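Local coordinates for uncharacterized protein (Parabacteroides merdae ATCC 43184, PDB 4OPW) that is of unknown function but is a putative adhesin, probably taking part in cell adhesion through a head domain built as a solenoid of parallel beta strands, at residues A2-G7 with G70-H75; I43-D48 with F79-N84; D149-S154 with G166-A171. All coordinates share one frame; numbering follows the deposited sequence.

Contact 1 (A2-G7 with G70-H75); sequences ADHVKG and GAKVDH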
loop_
_atom_site.group_PDB
_atom_site.type_symbol
_atom_site.label_atom_id
_atom_site.label_comp_id
_atom_site.label_asym_id
_atom_site.label_seq_id
_atom_site.Cartn_x
_atom_site.Cartn_y
_atom_site.Cartn_z
ATOM N N ALA A 2 -25.673 -21.887 -0.246
ATOM C CA ALA A 2 -24.280 -22.097 -0.656
ATOM C C ALA A 2 -23.614 -23.184 0.181
ATOM O O ALA A 2 -23.748 -23.192 1.409
ATOM C CB ALA A 2 -23.488 -20.801 -0.540
ATOM N N ASP A 3 -22.939 -24.122 -0.492
ATOM C CA ASP A 3 -22.223 -25.178 0.190
ATOM C C ASP A 3 -21.060 -24.582 0.964
ATOM O O ASP A 3 -20.460 -23.597 0.523
ATOM C CB ASP A 3 -21.673 -26.199 -0.827
ATOM C CG ASP A 3 -22.690 -27.043 -1.585
ATOM O OD1 ASP A 3 -23.872 -27.083 -1.162
ATOM O OD2 ASP A 3 -22.294 -27.697 -2.578
ATOM N N HIS A 4 -20.748 -25.161 2.110
ATOM C CA HIS A 4 -19.529 -24.793 2.810
ATOM C C HIS A 4 -18.505 -25.756 2.294
ATOM O O HIS A 4 -18.779 -26.966 2.248
ATOM C CB HIS A 4 -19.693 -24.899 4.328
ATOM C CG HIS A 4 -20.382 -23.734 4.936
ATOM N ND1 HIS A 4 -19.684 -22.779 5.636
ATOM C CD2 HIS A 4 -21.702 -23.439 4.971
ATOM C CE1 HIS A 4 -20.593 -21.917 6.059
ATOM N NE2 HIS A 4 -21.823 -22.281 5.685
ATOM N N VAL A 5 -17.366 -25.249 1.832
ATOM C CA VAL A 5 -16.318 -26.135 1.326
ATOM C C VAL A 5 -15.019 -25.853 2.081
ATOM O O VAL A 5 -14.892 -24.829 2.752
ATOM C CB VAL A 5 -16.107 -26.010 -0.221
ATOM C CG1 VAL A 5 -17.353 -26.442 -0.994
ATOM C CG2 VAL A 5 -15.658 -24.597 -0.617
ATOM N N LYS A 6 -14.035 -26.730 1.916
ATOM C CA LYS A 6 -12.718 -26.489 2.493
ATOM C C LYS A 6 -11.671 -27.121 1.611
ATOM O O LYS A 6 -11.951 -28.107 0.927
ATOM C CB LYS A 6 -12.609 -27.002 3.953
ATOM C CG LYS A 6 -12.725 -28.518 4.120
ATOM C CD LYS A 6 -12.495 -28.916 5.572
ATOM C CE LYS A 6 -12.761 -30.372 5.800
ATOM N NZ LYS A 6 -12.510 -30.752 7.229
ATOM N N GLY A 7 -10.480 -26.546 1.633
ATOM C CA GLY A 7 -9.359 -27.064 0.873
ATOM C C GLY A 7 -8.972 -28.472 1.276
ATOM O O GLY A 7 -8.984 -28.814 2.468
ATOM N N GLY A 70 -19.394 -18.576 -5.289
ATOM C CA GLY A 70 -20.138 -19.836 -5.411
ATOM C C GLY A 70 -20.233 -20.793 -4.248
ATOM O O GLY A 70 -20.921 -21.815 -4.356
ATOM N N ALA A 71 -19.522 -20.513 -3.172
ATOM C CA ALA A 71 -19.510 -21.296 -1.927
ATOM C C ALA A 71 -18.842 -20.508 -0.853
ATOM O O ALA A 71 -18.096 -19.575 -1.156
ATOM C CB ALA A 71 -18.777 -22.627 -2.113
ATOM N N LYS A 72 -19.077 -20.897 0.408
ATOM C CA LYS A 72 -18.392 -20.277 1.543
ATOM C C LYS A 72 -17.140 -21.138 1.791
ATOM O O LYS A 72 -17.275 -22.329 2.050
ATOM C CB LYS A 72 -19.322 -20.224 2.783
ATOM C CG LYS A 72 -20.569 -19.359 2.584
ATOM C CD LYS A 72 -21.814 -20.048 3.132
ATOM C CE LYS A 72 -23.038 -19.163 3.097
ATOM N NZ LYS A 72 -24.247 -19.876 3.593
ATOM N N VAL A 73 -15.938 -20.556 1.666
ATOM C CA VAL A 73 -14.716 -21.347 1.837
ATOM C C VAL A 73 -14.319 -21.237 3.302
ATOM O O VAL A 73 -13.890 -20.181 3.754
ATOM C CB VAL A 73 -13.577 -20.918 0.857
ATOM C CG1 VAL A 73 -12.297 -21.711 1.123
ATOM C CG2 VAL A 73 -14.022 -21.094 -0.606
ATOM N N ASP A 74 -14.498 -22.314 4.042
ATOM C CA ASP A 74 -14.200 -22.335 5.477
ATOM C C ASP A 74 -12.709 -22.331 5.777
ATOM O O ASP A 74 -12.290 -21.873 6.848
ATOM C CB ASP A 74 -14.831 -23.577 6.126
ATOM C CG ASP A 74 -16.354 -23.560 6.199
ATOM O OD1 ASP A 74 -16.943 -22.456 6.135
ATOM O OD2 ASP A 74 -16.945 -24.634 6.352
ATOM N N HIS A 75 -11.915 -22.915 4.863
ATOM C CA HIS A 75 -10.464 -22.974 5.004
ATOM C C HIS A 75 -9.800 -23.264 3.673
ATOM O O HIS A 75 -10.289 -24.087 2.888
ATOM C CB HIS A 75 -10.050 -24.063 6.032
ATOM C CG HIS A 75 -8.559 -24.224 6.179
ATOM N ND1 HIS A 75 -7.879 -25.230 5.516
ATOM C CD2 HIS A 75 -7.661 -23.435 6.823
ATOM C CE1 HIS A 75 -6.597 -25.081 5.845
ATOM N NE2 HIS A 75 -6.410 -23.999 6.613
HETATM O O HOH W 1 -26.227 -19.801 1.467
HETATM O O HOH W 2 -22.159 -23.730 -3.440
HETATM O O HOH W 3 -9.008 -27.533 4.834
#

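Contact 2 (I43-D48 with F79-N84); sequences IEITVD and FIVKTN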
loop_
_atom_site.group_PDB
_atom_site.type_symbol
_atom_site.label_atom_id
_atom_site.label_comp_id
_atom_site.label_asym_id
_atom_site.label_seq_id
_atom_site.Cartn_x
_atom_site.Cartn_y
_atom_site.Cartn_z
ATOM N N ILE A 43 -2.865 -14.691 -15.655
ATOM C CA ILE A 43 -3.119 -14.800 -14.224
ATOM C C ILE A 43 -2.846 -16.254 -13.835
ATOM O O ILE A 43 -3.331 -17.185 -14.484
ATOM C CB ILE A 43 -4.492 -14.259 -13.755
ATOM C CG1 ILE A 43 -4.589 -14.238 -12.200
ATOM C CG2 ILE A 43 -5.685 -14.971 -14.424
ATOM C CD1 ILE A 43 -5.621 -13.243 -11.637
ATOM N N GLU A 44 -2.018 -16.427 -12.810
ATOM C CA GLU A 44 -1.633 -17.731 -12.299
ATOM C C GLU A 44 -2.142 -17.837 -10.869
ATOM O O GLU A 44 -1.818 -16.987 -10.027
ATOM C CB GLU A 44 -0.101 -17.851 -12.397
ATOM C CG GLU A 44 0.432 -19.248 -12.184
ATOM C CD GLU A 44 1.906 -19.374 -12.516
ATOM O OE1 GLU A 44 2.714 -18.589 -11.971
ATOM O OE2 GLU A 44 2.256 -20.279 -13.307
ATOM N N ILE A 45 -2.974 -18.867 -10.611
ATOM C CA ILE A 45 -3.601 -19.112 -9.311
ATOM C C ILE A 45 -3.093 -20.403 -8.712
ATOM O O ILE A 45 -3.191 -21.456 -9.357
ATOM C CB ILE A 45 -5.175 -19.174 -9.423
ATOM C CG1 ILE A 45 -5.789 -17.946 -10.116
ATOM C CG2 ILE A 45 -5.871 -19.486 -8.055
ATOM C CD1 ILE A 45 -5.647 -16.587 -9.349
ATOM N N THR A 46 -2.619 -20.331 -7.455
ATOM C CA THR A 46 -2.261 -21.503 -6.659
ATOM C C THR A 46 -3.219 -21.553 -5.469
ATOM O O THR A 46 -3.273 -20.605 -4.672
ATOM C CB THR A 46 -0.785 -21.488 -6.208
ATOM O OG1 THR A 46 0.034 -21.344 -7.354
ATOM C CG2 THR A 46 -0.390 -22.770 -5.461
ATOM N N VAL A 47 -3.959 -22.651 -5.342
ATOM C CA VAL A 47 -4.903 -22.851 -4.238
ATOM C C VAL A 47 -5.145 -24.367 -4.130
ATOM O O VAL A 47 -4.747 -25.104 -5.036
ATOM C CB VAL A 47 -6.211 -22.006 -4.469
ATOM C CG1 VAL A 47 -7.087 -22.595 -5.590
ATOM C CG2 VAL A 47 -7.011 -21.825 -3.175
ATOM N N ASP A 48 -5.791 -24.845 -3.056
ATOM C CA ASP A 48 -6.100 -26.282 -2.968
ATOM C C ASP A 48 -6.803 -26.695 -4.255
ATOM O O ASP A 48 -7.661 -25.953 -4.741
ATOM C CB ASP A 48 -6.978 -26.589 -1.749
ATOM C CG ASP A 48 -6.376 -26.065 -0.465
ATOM O OD1 ASP A 48 -6.248 -24.824 -0.332
ATOM O OD2 ASP A 48 -6.163 -26.871 0.449
ATOM N N PHE A 79 -3.270 -19.254 -0.945
ATOM C CA PHE A 79 -3.930 -18.659 -2.108
ATOM C C PHE A 79 -2.935 -17.656 -2.707
ATOM O O PHE A 79 -2.693 -16.595 -2.122
ATOM C CB PHE A 79 -5.265 -18.020 -1.691
ATOM C CG PHE A 79 -6.251 -17.579 -2.756
ATOM C CD1 PHE A 79 -5.820 -17.233 -4.033
ATOM C CD2 PHE A 79 -7.596 -17.406 -2.446
ATOM C CE1 PHE A 79 -6.728 -16.798 -5.000
ATOM C CE2 PHE A 79 -8.506 -16.972 -3.412
ATOM C CZ PHE A 79 -8.066 -16.669 -4.682
ATOM N N ILE A 80 -2.290 -18.049 -3.822
ATOM C CA ILE A 80 -1.292 -17.215 -4.487
ATOM C C ILE A 80 -1.826 -16.752 -5.827
ATOM O O ILE A 80 -2.364 -17.550 -6.592
ATOM C CB ILE A 80 0.078 -17.959 -4.681
ATOM C CG1 ILE A 80 0.582 -18.632 -3.376
ATOM C CG2 ILE A 80 1.160 -17.006 -5.275
ATOM C CD1 ILE A 80 1.825 -19.576 -3.608
ATOM N N VAL A 81 -1.663 -15.455 -6.103
ATOM C CA VAL A 81 -2.037 -14.837 -7.368
ATOM C C VAL A 81 -0.765 -14.251 -7.984
ATOM O O VAL A 81 -0.028 -13.527 -7.305
ATOM C CB VAL A 81 -3.146 -13.762 -7.193
ATOM C CG1 VAL A 81 -3.465 -13.068 -8.529
ATOM C CG2 VAL A 81 -4.404 -14.381 -6.599
ATOM N N LYS A 82 -0.479 -14.595 -9.250
ATOM C CA LYS A 82 0.630 -14.006 -9.988
ATOM C C LYS A 82 0.056 -13.431 -11.285
ATOM O O LYS A 82 -0.484 -14.188 -12.088
ATOM C CB LYS A 82 1.753 -15.018 -10.267
ATOM C CG LYS A 82 2.961 -14.355 -10.939
ATOM C CD LYS A 82 4.063 -15.341 -11.293
ATOM C CE LYS A 82 5.002 -14.735 -12.305
ATOM N NZ LYS A 82 6.314 -15.427 -12.336
ATOM N N THR A 83 0.133 -12.096 -11.487
ATOM C CA THR A 83 -0.452 -11.532 -12.714
ATOM C C THR A 83 0.327 -10.289 -13.158
ATOM O O THR A 83 1.223 -9.826 -12.453
ATOM C CB THR A 83 -1.960 -11.254 -12.511
ATOM O OG1 THR A 83 -2.583 -10.992 -13.766
ATOM C CG2 THR A 83 -2.233 -10.139 -11.506
ATOM N N ASN A 84 0.009 -9.777 -14.339
ATOM C CA ASN A 84 0.675 -8.606 -14.891
ATOM C C ASN A 84 -0.319 -7.765 -15.691
ATOM O O ASN A 84 -1.353 -8.278 -16.150
ATOM C CB ASN A 84 1.879 -9.025 -15.790
ATOM C CG ASN A 84 1.476 -9.649 -17.105
ATOM O OD1 ASN A 84 0.898 -10.743 -17.142
ATOM N ND2 ASN A 84 1.756 -8.960 -18.223
#

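Contact 3 (D149-S154 with G166-A171); sequences DKLECS and GNAEEA. With EDO (1,2-ethanediol), chain E.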
loop_
_atom_site.group_PDB
_atom_site.type_symbol
_atom_site.label_atom_id
_atom_site.label_comp_id
_atom_site.label_asym_id
_atom_site.label_seq_id
_atom_site.Cartn_x
_atom_site.Cartn_y
_atom_site.Cartn_z
ATOM N N ASP A 149 6.055 13.850 -7.999
ATOM C CA ASP A 149 5.870 15.287 -7.872
ATOM C C ASP A 149 5.137 15.514 -6.556
ATOM O O ASP A 149 5.705 16.096 -5.640
ATOM C CB ASP A 149 5.136 15.873 -9.086
ATOM C CG ASP A 149 5.979 15.878 -10.347
ATOM O OD1 ASP A 149 7.203 16.145 -10.249
ATOM O OD2 ASP A 149 5.424 15.602 -11.431
ATOM N N LYS A 150 3.932 14.941 -6.410
ATOM C CA LYS A 150 3.145 15.031 -5.196
ATOM C C LYS A 150 3.110 13.695 -4.469
ATOM O O LYS A 150 2.760 12.683 -5.066
ATOM C CB LYS A 150 1.708 15.494 -5.514
ATOM C CG LYS A 150 0.830 15.701 -4.266
ATOM C CD LYS A 150 1.377 16.797 -3.301
ATOM C CE LYS A 150 0.722 16.732 -1.944
ATOM N NZ LYS A 150 -0.739 17.062 -2.036
ATOM N N LEU A 151 3.447 13.710 -3.170
ATOM C CA LEU A 151 3.364 12.532 -2.296
ATOM C C LEU A 151 2.328 12.793 -1.217
ATOM O O LEU A 151 2.362 13.848 -0.563
ATOM C CB LEU A 151 4.740 12.233 -1.667
ATOM C CG LEU A 151 4.819 11.137 -0.613
ATOM C CD1 LEU A 151 4.436 9.753 -1.204
ATOM C CD2 LEU A 151 6.224 11.086 -0.027
ATOM N N GLU A 152 1.388 11.857 -1.048
ATOM C CA GLU A 152 0.364 11.902 -0.007
ATOM C C GLU A 152 0.463 10.615 0.765
ATOM O O GLU A 152 0.434 9.525 0.182
ATOM C CB GLU A 152 -1.030 12.143 -0.567
ATOM C CG GLU A 152 -1.172 13.555 -1.125
ATOM C CD GLU A 152 -2.394 13.802 -1.984
ATOM O OE1 GLU A 152 -3.284 12.921 -2.024
ATOM O OE2 GLU A 152 -2.456 14.873 -2.630
ATOM N N CYS A 153 0.664 10.760 2.088
ATOM C CA CYS A 153 0.776 9.653 3.017
ATOM C C CYS A 153 -0.151 9.875 4.150
ATOM O O CYS A 153 -0.082 10.893 4.847
ATOM C CB CYS A 153 2.201 9.474 3.512
ATOM S SG CYS A 153 3.289 8.666 2.330
ATOM N N SER A 154 -1.014 8.906 4.358
ATOM C CA SER A 154 -1.934 9.001 5.479
ATOM C C SER A 154 -2.117 7.686 6.201
ATOM O O SER A 154 -2.211 6.620 5.568
ATOM C CB SER A 154 -3.290 9.502 5.004
ATOM O OG SER A 154 -3.147 10.632 4.152
ATOM N N GLY A 166 14.235 8.032 -1.923
ATOM C CA GLY A 166 13.611 8.764 -3.011
ATOM C C GLY A 166 13.441 10.251 -2.857
ATOM O O GLY A 166 14.080 10.887 -2.011
ATOM N N ASN A 167 12.581 10.805 -3.722
ATOM C CA ASN A 167 12.327 12.232 -3.832
ATOM C C ASN A 167 10.895 12.550 -4.173
ATOM O O ASN A 167 10.283 11.865 -4.979
ATOM C CB ASN A 167 13.227 12.828 -4.942
ATOM C CG ASN A 167 14.705 12.800 -4.638
ATOM O OD1 ASN A 167 15.274 13.771 -4.111
ATOM N ND2 ASN A 167 15.357 11.702 -4.995
ATOM N N ALA A 168 10.373 13.613 -3.578
ATOM C CA ALA A 168 9.062 14.194 -3.888
ATOM C C ALA A 168 9.223 15.698 -3.933
ATOM O O ALA A 168 10.112 16.218 -3.265
ATOM C CB ALA A 168 8.017 13.798 -2.855
ATOM N N GLU A 169 8.414 16.404 -4.730
ATOM C CA GLU A 169 8.502 17.870 -4.776
ATOM C C GLU A 169 7.720 18.468 -3.605
ATOM O O GLU A 169 8.144 19.467 -3.014
ATOM C CB GLU A 169 7.998 18.426 -6.126
ATOM C CG GLU A 169 8.966 18.180 -7.267
ATOM C CD GLU A 169 10.226 19.011 -7.150
ATOM O OE1 GLU A 169 10.150 20.241 -7.369
ATOM O OE2 GLU A 169 11.268 18.446 -6.749
ATOM N N GLU A 170 6.583 17.827 -3.263
ATOM C CA GLU A 170 5.688 18.200 -2.166
ATOM C C GLU A 170 5.214 16.942 -1.488
ATOM O O GLU A 170 4.957 15.946 -2.173
ATOM C CB GLU A 170 4.447 18.983 -2.649
ATOM C CG GLU A 170 4.713 20.258 -3.437
ATOM C CD GLU A 170 3.465 20.975 -3.924
ATOM O OE1 GLU A 170 2.466 20.292 -4.252
ATOM O OE2 GLU A 170 3.497 22.224 -3.998
ATOM N N ALA A 171 5.083 16.974 -0.157
ATOM C CA ALA A 171 4.546 15.819 0.561
ATOM C C ALA A 171 3.580 16.254 1.638
ATOM O O ALA A 171 3.848 17.222 2.359
ATOM C CB ALA A 171 5.667 14.975 1.172
HETATM C C1 EDO E . 8.417 11.762 -11.828
HETATM O O1 EDO E . 9.529 12.324 -12.513
HETATM C C2 EDO E . 7.562 12.890 -11.228
HETATM O O2 EDO E . 8.378 13.717 -10.408
#

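Contact 1 (A2-G7 with G70-H75)
Two short strands, 4-6 and 72-75, run side by side as a small parallel pair on the surface of the chain, at the N-terminal end of the beta solenoid. Their axes approach to 4.6 Å and diverge by 41°, with well-formed parallel bridges at H4-K72 and V5-V73. K72 N donates to D3 O, V5 N to K72 O at 2.9 Å, and D74 N to V5 O, each donor lying nearly along the C=O axis; K72 is thus held through both its N-H and its carbonyl, and V5 likewise. Further along, G7 N reaches H75 O at 2.8 Å.

The polar side-chain contact belongs to H4 and D74. With CG anti to the carbonyl carbon, beside the backbone N, the H4 ring is placed so that ND1 gives a nearly straight bond, 173° at the hydrogen, to the syn lone pair of D74 OD1 at 2.8 Å. The oxygen sits in the ring plane, while the carboxylate is turned 39° from it. This bond fixes the ring's rotation, and the carboxylate would be expected to stabilise a protonated histidine, although K72 NZ, 4.0 Å from H4 NE2, would oppose that.

K72 also supplies the CH-pi contact: its chain bends at chi2 and lays CD over one face of the H4 ring, toward the NE2 rim, 3.8 Å from the centroid. On the face bearing V5 and V73, V5 CG2 meets V73 CG2 at 3.9 Å and A71 CB, and Y54 and L51 pack against V5.

Waters join the ends. One accepts from both A2 N and K72 NZ; another donates to G7 O, 2.7 Å away, and is also hydrogen-bonded to H75 ND1.

Contact 2 (I43-D48 with F79-N84)
I45 leaves its strand on the face it shares with V81 and I43, and its atoms trace the apolar half of this antiparallel pairing. At CB the side chain forks. CG2, anti to the backbone N, heads for the F79 ring and stops 4.2 Å from CE1. CG1 lies beside the backbone N (chi1 -53°), and a second bend (chi2 -66°) swings CD1 across to V81, where it packs alongside CG2 at 3.7 Å. V81 offers its other branch, CG1, to I43 CD1 at 3.8 Å, so one valine is shared by two isoleucines of the opposite strand. V47 CG2 extends the row to F79 CG. Beyond the pair, V55 and I57 of strand 55-60 close over I45, and F68 meets the F79 ring.

Underneath, strands 43-46 and 80-84 run antiparallel at 174°. E44 with K82 and T46 with I80 are hydrogen-bonded pairs, each closed by two reciprocal N-H to O=C bonds; E44 N to K82 O is 2.8 Å and T46 N to I80 O is 2.9 Å. I45 and V81 form the non-hydrogen-bonded pair between them. Strand 42-46 also pairs antiparallel with 11-17, and strand 80-85 parallel with 31-36, so the contact joins the antiparallel N-terminal strands to the parallel solenoid.

On the other face T46 CB rests on I80 CB at 3.9 Å, while T46 OG1 is hydrogen-bonded to T13 of the adjoining strand. E44 and K82 lie side by side, E44 OE1 touching K82 CD at 3.6 Å.

The chemistry is therefore two-sided: a buried, largely apolar face covered by strand 55-60, and a more open, mixed face on which E44 OE1 and K82 NZ, 4.8 Å apart, would attract weakly without forming a salt bridge.

Contact 3 (D149-S154 with G166-A171)
Successive rungs of the parallel beta solenoid meet here, and D149 O is the focus. That carbonyl takes two N-H groups at the turn into the next strand: E169 N at 2.9 Å, on a lone pair, and E170 N at 3.1 Å, nearly along the C=O axis. Two residues on from D149, L151 N donates to E170 O at 2.9 Å, setting K150 beside E170 and L151 beside A171 in parallel register.

L151 turns inward with CG anti to the backbone N (chi1 174°). Its CB sits 3.8 Å from A168 CB and also faces A171 CB, while CD2 reaches toward A171 too; V188, from a further rung, covers both alanines, and L163 and Y173 press on the leucine.

On the other face K150 crosses E170 obliquely, its CD against the glutamate's CB and OE1. Bends at chi2 and chi4 carry NZ away from E170 to a salt bridge with E152, on the anti lone pair of OE2, and to a second with D172 of the following strand. At the exposed turn, an ethanediol probably left from crystallisation donates its O2 to D149 OD1 at 2.7 Å.

From the N terminus, contact 1 opens first: residues 2-7 wait until 70-75 to find their partner, which closes a loop of more than sixty residues. Contact 2 opens within that loop at 43-48 and closes beyond it at 79-84, so the two cross. They also touch, G7 CA lying 3.2 Å from D48 OD2, and strand 72-75 leads on to strand 80-85. Together they tie the N-terminal tail and the antiparallel strands to the start of the solenoid. Contact 3 follows in series, a short loop joining neighbouring rungs on the opposite side of the chain's centre; its centre lies about 32 Å from that of contact 2.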